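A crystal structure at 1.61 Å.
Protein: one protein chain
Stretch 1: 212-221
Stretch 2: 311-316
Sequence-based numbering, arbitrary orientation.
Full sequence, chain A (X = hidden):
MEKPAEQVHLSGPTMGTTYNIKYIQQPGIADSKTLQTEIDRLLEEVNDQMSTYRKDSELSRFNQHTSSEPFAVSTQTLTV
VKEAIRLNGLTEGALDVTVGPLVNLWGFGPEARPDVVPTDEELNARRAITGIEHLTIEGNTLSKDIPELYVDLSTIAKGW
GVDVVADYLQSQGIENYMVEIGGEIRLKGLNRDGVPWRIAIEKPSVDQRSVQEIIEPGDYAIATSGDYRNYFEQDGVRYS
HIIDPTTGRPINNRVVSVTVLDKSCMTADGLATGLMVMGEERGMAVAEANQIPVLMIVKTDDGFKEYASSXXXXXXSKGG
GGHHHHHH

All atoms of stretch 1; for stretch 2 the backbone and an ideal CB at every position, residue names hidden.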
# COMPACT_ATOMS: atom_id res chain seq x y z
N GLN A 212 -5.14 -3.73 -21.31
CA GLN A 212 -5.94 -3.32 -20.13
C GLN A 212 -7.22 -4.17 -20.08
O GLN A 212 -7.92 -4.26 -21.10
CB GLN A 212 -6.31 -1.84 -20.24
CG GLN A 212 -5.19 -0.89 -19.86
CD GLN A 212 -5.72 0.51 -19.63
OE1 GLN A 212 -6.81 0.86 -20.07
NE2 GLN A 212 -4.98 1.32 -18.88
N GLU A 213 -7.53 -4.73 -18.92
CA GLU A 213 -8.87 -5.27 -18.62
C GLU A 213 -9.64 -4.28 -17.73
O GLU A 213 -9.23 -4.09 -16.57
CB GLU A 213 -8.76 -6.62 -17.93
CG GLU A 213 -10.12 -7.19 -17.59
CD GLU A 213 -10.17 -8.68 -17.33
OE1 GLU A 213 -9.11 -9.26 -17.01
OE2 GLU A 213 -11.28 -9.25 -17.42
N ILE A 214 -10.76 -3.77 -18.22
CA ILE A 214 -11.56 -2.79 -17.45
C ILE A 214 -12.61 -3.55 -16.63
O ILE A 214 -13.42 -4.27 -17.26
CB ILE A 214 -12.20 -1.75 -18.38
CG1 ILE A 214 -11.11 -0.94 -19.09
CG2 ILE A 214 -13.17 -0.87 -17.56
CD1 ILE A 214 -11.62 -0.02 -20.19
N ILE A 215 -12.58 -3.39 -15.30
CA ILE A 215 -13.54 -4.00 -14.35
C ILE A 215 -14.27 -2.91 -13.55
O ILE A 215 -13.77 -1.76 -13.45
CB ILE A 215 -12.84 -5.00 -13.42
CG1 ILE A 215 -11.85 -4.33 -12.47
CG2 ILE A 215 -12.14 -6.08 -14.24
CD1 ILE A 215 -11.54 -5.12 -11.22
N GLU A 216 -15.37 -3.31 -12.93
CA GLU A 216 -16.22 -2.44 -12.07
C GLU A 216 -16.25 -3.06 -10.68
O GLU A 216 -17.08 -3.92 -10.40
CB GLU A 216 -17.60 -2.35 -12.72
CG GLU A 216 -17.60 -1.55 -14.01
CD GLU A 216 -18.90 -1.57 -14.80
OE1 GLU A 216 -19.91 -2.03 -14.26
OE2 GLU A 216 -18.89 -1.12 -15.96
N PRO A 217 -15.34 -2.70 -9.78
CA PRO A 217 -15.33 -3.27 -8.43
C PRO A 217 -16.55 -2.98 -7.54
O PRO A 217 -16.73 -3.67 -6.55
CB PRO A 217 -14.12 -2.61 -7.77
CG PRO A 217 -13.24 -2.24 -8.93
CD PRO A 217 -14.17 -1.84 -10.05
N GLY A 218 -17.36 -1.99 -7.90
CA GLY A 218 -18.45 -1.49 -7.06
C GLY A 218 -17.89 -0.74 -5.86
O GLY A 218 -16.90 0.01 -6.04
N ASP A 219 -18.52 -0.87 -4.71
CA ASP A 219 -18.16 -0.09 -3.50
C ASP A 219 -17.05 -0.84 -2.77
O ASP A 219 -17.33 -1.71 -1.92
CB ASP A 219 -19.37 0.19 -2.61
CG ASP A 219 -20.42 1.09 -3.23
OD1 ASP A 219 -20.21 1.59 -4.38
OD2 ASP A 219 -21.52 1.19 -2.60
N TYR A 220 -15.83 -0.57 -3.17
CA TYR A 220 -14.65 -1.37 -2.79
C TYR A 220 -13.40 -0.51 -2.94
O TYR A 220 -13.40 0.48 -3.69
CB TYR A 220 -14.44 -2.57 -3.72
CG TYR A 220 -14.67 -3.95 -3.17
CD1 TYR A 220 -14.22 -4.32 -1.92
CD2 TYR A 220 -15.20 -4.95 -3.98
CE1 TYR A 220 -14.42 -5.60 -1.42
CE2 TYR A 220 -15.39 -6.23 -3.50
CZ TYR A 220 -15.01 -6.55 -2.21
OH TYR A 220 -15.16 -7.82 -1.73
N ALA A 221 -12.34 -0.93 -2.25
CA ALA A 221 -10.98 -0.42 -2.50
C ALA A 221 -10.20 -1.47 -3.29
O ALA A 221 -10.51 -2.67 -3.21
CB ALA A 221 -10.30 -0.12 -1.19
N UNK A 311 -12.95 -15.60 -4.63
CA UNK A 311 -13.75 -14.39 -4.33
C UNK A 311 -13.49 -13.28 -5.36
O UNK A 311 -14.24 -12.29 -5.34
CB UNK A 311 -13.43 -13.88 -2.92
N UNK A 312 -12.48 -13.41 -6.23
CA UNK A 312 -12.18 -12.46 -7.34
C UNK A 312 -12.89 -12.85 -8.65
O UNK A 312 -13.07 -11.97 -9.51
CB UNK A 312 -10.67 -12.40 -7.58
N UNK A 313 -13.23 -14.13 -8.82
CA UNK A 313 -13.81 -14.67 -10.08
C UNK A 313 -14.89 -13.72 -10.60
O UNK A 313 -14.78 -13.26 -11.74
CB UNK A 313 -14.40 -16.07 -9.86
N UNK A 314 -15.91 -13.34 -9.80
CA UNK A 314 -17.03 -12.54 -10.29
C UNK A 314 -16.63 -11.33 -11.15
O UNK A 314 -17.25 -11.09 -12.18
CB UNK A 314 -17.85 -12.05 -9.09
N UNK A 315 -15.60 -10.60 -10.72
CA UNK A 315 -15.20 -9.26 -11.22
C UNK A 315 -14.68 -9.33 -12.66
O UNK A 315 -14.91 -8.35 -13.39
CB UNK A 315 -14.12 -8.65 -10.32
N UNK A 316 -14.03 -10.42 -13.07
CA UNK A 316 -13.66 -10.64 -14.49
C UNK A 316 -14.93 -10.71 -15.34
O UNK A 316 -15.31 -11.73 -15.92
CB UNK A 316 -12.84 -11.92 -14.65

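Position 311 offers little to read. Its CA-to-CB bond runs sideways to stretch 1, and no atom of that stretch lies within 5.5 Å of the ideal CB, so stretch 1 sets no limit on small, polar or long side chains here. The deposited residue is Ser311, with chi1 in the p well, and it makes no contact with stretch 1.

At position 312 the CB again points sideways and finds nothing within 5.5 Å. A short side chain would stop before reaching anything in stretch 1. A long apolar one, aliphatic or aromatic, could extend toward the methyl end of Ile215, while a charged group would find no partner in that methyl. The residue is Phe312. Its chi1 in the t well lets the end of the ring come nearer than its root, and Phe312 CZ lies 4.4 Å from Ile215 CD1, a loose apolar contact. The backbone has a use as well: Phe312 O accepts a hydrogen bond from the amide N of position 315 at 3.1 Å, which helps hold the tight turn.

Positions 313 and 314 lie on the turn, out of reach of stretch 1. Phi values of -45° and -46° suit a 3-10 segment, and the second is compatible with proline, though other residues would fit both. They are Lys313 and Pro314. Lys313 O accepts a weak hydrogen bond from the amide N of position 316 at 3.2 Å.

Position 315 is where the contact is decided. Its CB points toward stretch 1, with the ideal CB 4.5 Å from Ile215 CD1, and its CA faces the CA of Ile215 at 6.3 Å. Beyond lie the carbonyls of Glu216 and Pro217 and the ring of Tyr220. This calls for a large, mainly apolar side chain; leucine, methionine or an aromatic could be considered. The residue is Phe315, which has the largest area covered by the partner stretch. Its chi1 in the m well carries the ring past the loop: Phe315 CD1 lies 4.0 Å from Glu216 O, near the ring plane at its edge, and Phe315 CE1 is 3.5 Å from Pro217 O. The far end reaches Tyr220, with Phe315 CZ 3.4 Å from Tyr220 CE2; the two ring planes meet obliquely at 62°. No direct hydrogen bond crosses between the stretches, but one water bridges their backbones, its O accepting from Glu216 N at 2.9 Å and donating to Phe315 O at 2.6 Å. Phe315 O also packs against Ile215, 3.7 Å from Ile215 CG2.

Position 316 presents a choice. The CB points away overall, yet its ideal position is 4.1 Å from Glu213 OE2. The nearby carboxylate would make lysine or arginine plausible. The residue is Leu316, which declines the charge: its end swings back until Leu316 CD2 lies 3.6 Å from Glu213 OE1, an oxygen hydrogen-bonded elsewhere in the structure. Leu316 is poorly ordered, so this packing should not be read too finely.

Stretch 2 (311-316) SFKPFL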
# COMPACT_ATOMS: atom_id res chain seq x y z
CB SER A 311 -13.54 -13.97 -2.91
OG SER A 311 -12.19 -13.62 -2.72
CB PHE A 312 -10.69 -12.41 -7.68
CG PHE A 312 -10.31 -11.21 -8.51
CD1 PHE A 312 -9.91 -10.03 -7.92
CD2 PHE A 312 -10.36 -11.26 -9.90
CE1 PHE A 312 -9.58 -8.92 -8.70
CE2 PHE A 312 -10.03 -10.16 -10.67
CZ PHE A 312 -9.65 -8.98 -10.07
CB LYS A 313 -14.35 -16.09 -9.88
CG LYS A 313 -13.35 -17.11 -9.34
CD LYS A 313 -12.04 -17.21 -10.12
CE LYS A 313 -11.33 -18.54 -9.90
NZ LYS A 313 -10.23 -18.74 -10.87
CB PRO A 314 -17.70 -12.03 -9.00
CG PRO A 314 -17.40 -13.10 -7.98
CD PRO A 314 -16.04 -13.63 -8.36
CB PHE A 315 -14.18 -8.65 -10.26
CG PHE A 315 -14.80 -8.32 -8.93
CD1 PHE A 315 -15.68 -7.26 -8.81
CD2 PHE A 315 -14.57 -9.11 -7.82
CE1 PHE A 315 -16.27 -6.96 -7.59
CE2 PHE A 315 -15.17 -8.82 -6.60
CZ PHE A 315 -16.01 -7.74 -6.49
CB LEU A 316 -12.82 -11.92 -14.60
CG LEU A 316 -11.48 -11.88 -13.85
CD1 LEU A 316 -10.62 -13.09 -14.22
CD2 LEU A 316 -10.73 -10.58 -14.12
O HOH W 1 -16.09 -6.01 -13.59
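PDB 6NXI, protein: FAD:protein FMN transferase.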